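Local coordinates for pentafunctional AROM polypeptide (Schizosaccharomyces pombe, PDB 5SWV), which probably carries out the dehydroquinate dehydratase and shikimate dehydrogenase steps of the shikimate pathway, as the two-enzyme portion of a larger five-activity polypeptide, at residues V333-P338 and D350-R355. Residues are numbered along the deposited sequence; the frame is centred on the assembly and turned at random.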
loop_
_atom_site.group_PDB
_atom_site.type_symbol
_atom_site.label_atom_id
_atom_site.label_comp_id
_atom_site.label_asym_id
_atom_site.label_seq_id
_atom_site.Cartn_x
_atom_site.Cartn_y
_atom_site.Cartn_z
ATOM N N VAL A 333 12.153 -18.304 2.501
ATOM C CA VAL A 333 12.203 -16.956 3.055
ATOM C C VAL A 333 13.114 -16.086 2.198
ATOM O O VAL A 333 14.232 -16.480 1.928
ATOM C CB VAL A 333 12.703 -17.010 4.506
ATOM C CG1 VAL A 333 13.109 -15.639 5.026
ATOM C CG2 VAL A 333 11.613 -17.582 5.399
ATOM N N ASN A 334 12.619 -14.926 1.755
ATOM C CA ASN A 334 13.486 -13.852 1.219
ATOM C C ASN A 334 13.488 -12.543 2.028
ATOM O O ASN A 334 14.149 -11.595 1.630
ATOM C CB ASN A 334 13.125 -13.544 -0.242
ATOM C CG ASN A 334 11.966 -12.569 -0.380
ATOM O OD1 ASN A 334 11.206 -12.318 0.571
ATOM N ND2 ASN A 334 11.810 -12.020 -1.583
ATOM N N THR A 335 12.715 -12.473 3.113
ATOM C CA THR A 335 12.564 -11.246 3.889
ATOM C C THR A 335 12.472 -11.589 5.357
ATOM O O THR A 335 11.474 -12.135 5.794
ATOM C CB THR A 335 11.293 -10.486 3.478
ATOM O OG1 THR A 335 11.415 -10.074 2.115
ATOM C CG2 THR A 335 11.077 -9.262 4.334
ATOM N N ILE A 336 13.516 -11.248 6.102
ATOM C CA ILE A 336 13.578 -11.466 7.538
ATOM C C ILE A 336 13.191 -10.186 8.274
ATOM O O ILE A 336 13.825 -9.156 8.094
ATOM C CB ILE A 336 15.001 -11.898 7.946
ATOM C CG1 ILE A 336 15.354 -13.219 7.240
ATOM C CG2 ILE A 336 15.122 -12.019 9.470
ATOM C CD1 ILE A 336 16.773 -13.704 7.462
ATOM N N ILE A 337 12.166 -10.276 9.112
ATOM C CA ILE A 337 11.610 -9.129 9.832
ATOM C C ILE A 337 11.804 -9.327 11.332
ATOM O O ILE A 337 11.281 -10.279 11.905
ATOM C CB ILE A 337 10.095 -8.987 9.572
ATOM C CG1 ILE A 337 9.801 -8.899 8.069
ATOM C CG2 ILE A 337 9.517 -7.782 10.311
ATOM C CD1 ILE A 337 8.428 -9.412 7.713
ATOM N N PRO A 338 12.548 -8.427 11.982
ATOM C CA PRO A 338 12.678 -8.488 13.438
ATOM C C PRO A 338 11.519 -7.779 14.138
ATOM O O PRO A 338 11.020 -6.772 13.642
ATOM C CB PRO A 338 13.994 -7.770 13.688
ATOM C CG PRO A 338 14.121 -6.800 12.552
ATOM C CD PRO A 338 13.265 -7.272 11.418
ATOM N N ASP A 350 9.327 -13.812 5.811
ATOM C CA ASP A 350 8.298 -13.668 4.804
ATOM C C ASP A 350 8.953 -13.889 3.448
ATOM O O ASP A 350 10.171 -14.067 3.342
ATOM C CB ASP A 350 7.636 -12.279 4.894
ATOM C CG ASP A 350 6.187 -12.244 4.325
ATOM O OD1 ASP A 350 5.837 -13.058 3.435
ATOM O OD2 ASP A 350 5.388 -11.392 4.759
ATOM N N ASN A 351 8.117 -13.892 2.416
ATOM C CA ASN A 351 8.518 -14.158 1.062
ATOM C C ASN A 351 7.753 -13.219 0.157
ATOM O O ASN A 351 6.544 -13.376 -0.022
ATOM C CB ASN A 351 8.172 -15.609 0.739
ATOM C CG ASN A 351 8.834 -16.096 -0.517
ATOM O OD1 ASN A 351 8.735 -15.483 -1.575
ATOM N ND2 ASN A 351 9.526 -17.204 -0.401
ATOM N N THR A 352 8.446 -12.231 -0.394
ATOM C CA THR A 352 7.837 -11.279 -1.321
ATOM C C THR A 352 8.051 -11.611 -2.791
ATOM O O THR A 352 7.633 -10.835 -3.642
ATOM C CB THR A 352 8.392 -9.872 -1.104
ATOM O OG1 THR A 352 9.805 -9.918 -1.244
ATOM C CG2 THR A 352 8.034 -9.356 0.258
ATOM N N ASP A 353 8.672 -12.744 -3.113
ATOM C CA ASP A 353 8.899 -13.091 -4.526
ATOM C C ASP A 353 7.605 -13.016 -5.351
ATOM O O ASP A 353 7.572 -12.389 -6.408
ATOM C CB ASP A 353 9.581 -14.463 -4.665
ATOM C CG ASP A 353 11.080 -14.443 -4.240
ATOM O OD1 ASP A 353 11.728 -13.356 -4.257
ATOM O OD2 ASP A 353 11.613 -15.523 -3.892
ATOM N N TRP A 354 6.527 -13.596 -4.837
ATOM C CA TRP A 354 5.216 -13.506 -5.502
ATOM C C TRP A 354 4.702 -12.072 -5.713
ATOM O O TRP A 354 3.999 -11.801 -6.689
ATOM C CB TRP A 354 4.160 -14.331 -4.753
ATOM C CG TRP A 354 3.673 -13.743 -3.479
ATOM C CD1 TRP A 354 4.285 -13.798 -2.265
ATOM C CD2 TRP A 354 2.465 -13.001 -3.285
ATOM N NE1 TRP A 354 3.532 -13.136 -1.320
ATOM C CE2 TRP A 354 2.405 -12.650 -1.918
ATOM C CE3 TRP A 354 1.420 -12.611 -4.136
ATOM C CZ2 TRP A 354 1.342 -11.938 -1.373
ATOM C CZ3 TRP A 354 0.359 -11.897 -3.602
ATOM C CH2 TRP A 354 0.331 -11.563 -2.227
ATOM N N ARG A 355 5.038 -11.169 -4.794
ATOM C CA ARG A 355 4.586 -9.789 -4.872
ATOM C C ARG A 355 5.125 -9.106 -6.128
ATOM O O ARG A 355 4.449 -8.260 -6.712
ATOM C CB ARG A 355 5.003 -9.011 -3.621
ATOM C CG ARG A 355 4.357 -9.511 -2.328
ATOM C CD ARG A 355 2.865 -9.189 -2.254
ATOM N NE ARG A 355 2.740 -7.759 -2.416
ATOM C CZ ARG A 355 2.977 -6.873 -1.459
ATOM N NH1 ARG A 355 3.268 -7.246 -0.219
ATOM N NH2 ARG A 355 2.899 -5.591 -1.744
#
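With its CG set between the backbone N and the carbonyl carbon (chi1 84°), N334 sends its amide across to T352, whose OG1 takes the same kind of position (chi1 57°); the two side chains cross nearly at a right angle. The two residues are tied twice: T352 N donates to N334 OD1 at 2.9 Å, almost straight at 166°, and N334 ND2 donates to T352 OG1, also 2.9 Å away and close to the amide plane. T352 N comes to OD1 from one face of the amide and T335 OG1 from the other; with ND2 tied to T352 OG1, the amide's rotation is set from both ends. ND2 also reaches D353 OD1, a weak bond; D353 OD2 is in a salt bridge with K313. The backbone next to this network forms a classic beta bulge, N334 and T335 both facing D350, where strands 335-340 and 345-350 pair antiparallel in the mixed sheet of the shikimate dehydrogenase substrate-binding domain. N334 N and T335 N both donate to D350 O, each at 3.0 Å, while D350 N returns a 2.7 Å bond to T335 O. Beyond D350 the chain turns into helix 353-364; ahead of that turn N351 OD1 accepts a capping bond from D353 N, and N351 ND2 bonds to A332 O. Helix 500-516 packs against T335 and T352, and its S511 hydroxyl bonds to both threonine hydroxyls. Further along strand 335-340, I337 lies beside D350, side chains pointing the same way, I337 CD1 4.1 Å from D350 CB.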